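Protease (Helicobacter pylori, PDB 5EUF) probably cleaves the cytoplasmic domain of human junctional adhesion molecule A as a zinc-binding M16-family protease, weakening the gastric epithelial barrier. Local coordinates at residues B[254-259]-B[311-316]. Sequence-based numbering, arbitrary orientation.
Sequences LGYKVP and FLFIAG
Strands 254-258 and 311-316 run antiparallel at 176°, joined by four backbone hydrogen bonds that form two reciprocal pairs. In the first pair, Leu254 N gives its hydrogen to Phe313 O at 2.8 Å, and Phe313 N returns one to Leu254 O at 2.7 Å. The second links Tyr256 N to Phe311 O and Phe311 N to Tyr256 O, both at 2.9 Å. Three of the four donors lie in the plane of the accepting carbonyl; Phe313 N instead stands 34° above that of Leu254. Phe311 O is also approached by Gly255 CA at 3.2 Å in a CA-H...O contact. Gly255 and Leu312, the non-hydrogen-bonded pair between, turn their peptides outward: each is bonded by its backbone to the strand on its outer side, Gly255 to Thr413 and Leu312 to His301.

Leu254, Tyr256, Phe311 and Phe313 share one face of the sheet. With CG anti to its carbonyl carbon (chi1 -66°), Phe313 brings its ring edge to Leu254 O, CD2 lying 3.3 Å away in plane, while CE2 meets Tyr256 CD1 obliquely. Phe311 has CG anti to its N, and its CB touches Val258 CG2 at 4.1 Å. Helices 266-276 and 323-338 cover this apolar face. On the reverse face, Leu312 CD1 reaches over Gly255 CA. Lys257 points away from strand 311-316, its NZ hydrogen-bonded to Gln234 OE1 and Ala154 O. Strand 251-258 is the middle of a mixed five-stranded, helix-backed sheet, with 309-317 between it and edge strand 295-302; both segments match the M16 inactive-domain family, and the alpha/beta arrangement is characteristic of M16 peptidases.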
loop_
_atom_site.group_PDB
_atom_site.type_symbol
_atom_site.label_atom_id
_atom_site.label_comp_id
_atom_site.label_asym_id
_atom_site.label_seq_id
_atom_site.Cartn_x
_atom_site.Cartn_y
_atom_site.Cartn_z
ATOM N N LEU B 254 -10.849 16.118 5.389
ATOM C CA LEU B 254 -9.766 16.962 4.902
ATOM C C LEU B 254 -8.592 16.900 5.869
ATOM O O LEU B 254 -8.683 17.379 6.997
ATOM C CB LEU B 254 -10.236 18.409 4.721
ATOM C CG LEU B 254 -9.161 19.447 4.375
ATOM C CD1 LEU B 254 -8.418 19.077 3.098
ATOM C CD2 LEU B 254 -9.766 20.837 4.257
ATOM N N GLY B 255 -7.493 16.305 5.423
ATOM C CA GLY B 255 -6.335 16.134 6.275
ATOM C C GLY B 255 -5.083 16.769 5.716
ATOM O O GLY B 255 -4.852 16.765 4.506
ATOM N N TYR B 256 -4.270 17.323 6.607
ATOM C CA TYR B 256 -3.004 17.930 6.226
ATOM C C TYR B 256 -1.854 17.194 6.902
ATOM O O TYR B 256 -1.933 16.867 8.087
ATOM C CB TYR B 256 -2.986 19.416 6.598
ATOM C CG TYR B 256 -3.932 20.268 5.779
ATOM C CD1 TYR B 256 -5.246 20.471 6.182
ATOM C CD2 TYR B 256 -3.509 20.871 4.600
ATOM C CE1 TYR B 256 -6.114 21.253 5.433
ATOM C CE2 TYR B 256 -4.365 21.655 3.848
ATOM C CZ TYR B 256 -5.665 21.842 4.266
ATOM O OH TYR B 256 -6.515 22.622 3.513
ATOM N N LYS B 257 -0.795 16.924 6.144
ATOM C CA LYS B 257 0.383 16.259 6.691
ATOM C C LYS B 257 1.008 17.099 7.793
ATOM O O LYS B 257 0.955 18.328 7.765
ATOM C CB LYS B 257 1.411 15.973 5.595
ATOM C CG LYS B 257 1.052 14.792 4.709
ATOM C CD LYS B 257 1.079 13.478 5.479
ATOM C CE LYS B 257 0.550 12.334 4.626
ATOM N NZ LYS B 257 1.262 12.216 3.321
ATOM N N VAL B 258 1.609 16.422 8.761
ATOM C CA VAL B 258 2.066 17.076 9.974
ATOM C C VAL B 258 3.262 16.307 10.538
ATOM O O VAL B 258 3.363 15.094 10.338
ATOM C CB VAL B 258 0.897 17.179 10.992
ATOM C CG1 VAL B 258 1.275 16.635 12.363
ATOM C CG2 VAL B 258 0.393 18.612 11.072
ATOM N N PRO B 259 4.190 17.011 11.211
ATOM C CA PRO B 259 5.417 16.405 11.749
ATOM C C PRO B 259 5.173 15.203 12.658
ATOM O O PRO B 259 4.043 14.962 13.086
ATOM C CB PRO B 259 6.047 17.549 12.547
ATOM C CG PRO B 259 5.548 18.778 11.892
ATOM C CD PRO B 259 4.146 18.463 11.461
ATOM N N PHE B 311 -3.118 16.057 10.611
ATOM C CA PHE B 311 -4.150 16.892 11.216
ATOM C C PHE B 311 -5.430 16.689 10.420
ATOM O O PHE B 311 -5.451 16.905 9.211
ATOM C CB PHE B 311 -3.738 18.364 11.223
ATOM C CG PHE B 311 -4.550 19.217 12.152
ATOM C CD1 PHE B 311 -5.831 19.619 11.808
ATOM C CD2 PHE B 311 -4.028 19.624 13.367
ATOM C CE1 PHE B 311 -6.579 20.406 12.663
ATOM C CE2 PHE B 311 -4.769 20.414 14.224
ATOM C CZ PHE B 311 -6.046 20.806 13.872
ATOM N N LEU B 312 -6.497 16.279 11.094
ATOM C CA LEU B 312 -7.670 15.771 10.392
ATOM C C LEU B 312 -8.951 16.573 10.633
ATOM O O LEU B 312 -9.350 16.790 11.775
ATOM C CB LEU B 312 -7.897 14.312 10.786
ATOM C CG LEU B 312 -8.933 13.529 9.986
ATOM C CD1 LEU B 312 -8.586 13.548 8.508
ATOM C CD2 LEU B 312 -9.014 12.103 10.498
ATOM N N PHE B 313 -9.587 17.004 9.545
ATOM C CA PHE B 313 -10.906 17.637 9.603
ATOM C C PHE B 313 -11.981 16.688 9.083
ATOM O O PHE B 313 -11.877 16.182 7.965
ATOM C CB PHE B 313 -10.936 18.927 8.780
ATOM C CG PHE B 313 -10.057 20.017 9.315
ATOM C CD1 PHE B 313 -10.556 20.945 10.216
ATOM C CD2 PHE B 313 -8.739 20.127 8.903
ATOM C CE1 PHE B 313 -9.751 21.955 10.706
ATOM C CE2 PHE B 313 -7.930 21.135 9.389
ATOM C CZ PHE B 313 -8.436 22.048 10.291
ATOM N N ILE B 314 -13.014 16.452 9.884
ATOM C CA ILE B 314 -14.112 15.582 9.465
ATOM C C ILE B 314 -15.466 16.263 9.657
ATOM O O ILE B 314 -15.751 16.808 10.724
ATOM C CB ILE B 314 -14.103 14.249 10.235
ATOM C CG1 ILE B 314 -12.777 13.516 10.018
ATOM C CG2 ILE B 314 -15.270 13.376 9.802
ATOM C CD1 ILE B 314 -12.705 12.168 10.692
ATOM N N ALA B 315 -16.298 16.232 8.621
ATOM C CA ALA B 315 -17.609 16.869 8.681
ATOM C C ALA B 315 -18.673 16.064 7.937
ATOM O O ALA B 315 -18.451 15.597 6.821
ATOM C CB ALA B 315 -17.532 18.277 8.125
ATOM N N GLY B 316 -19.830 15.903 8.573
ATOM C CA GLY B 316 -20.953 15.211 7.969
ATOM C C GLY B 316 -22.124 16.152 7.775
ATOM O O GLY B 316 -22.693 16.661 8.742
#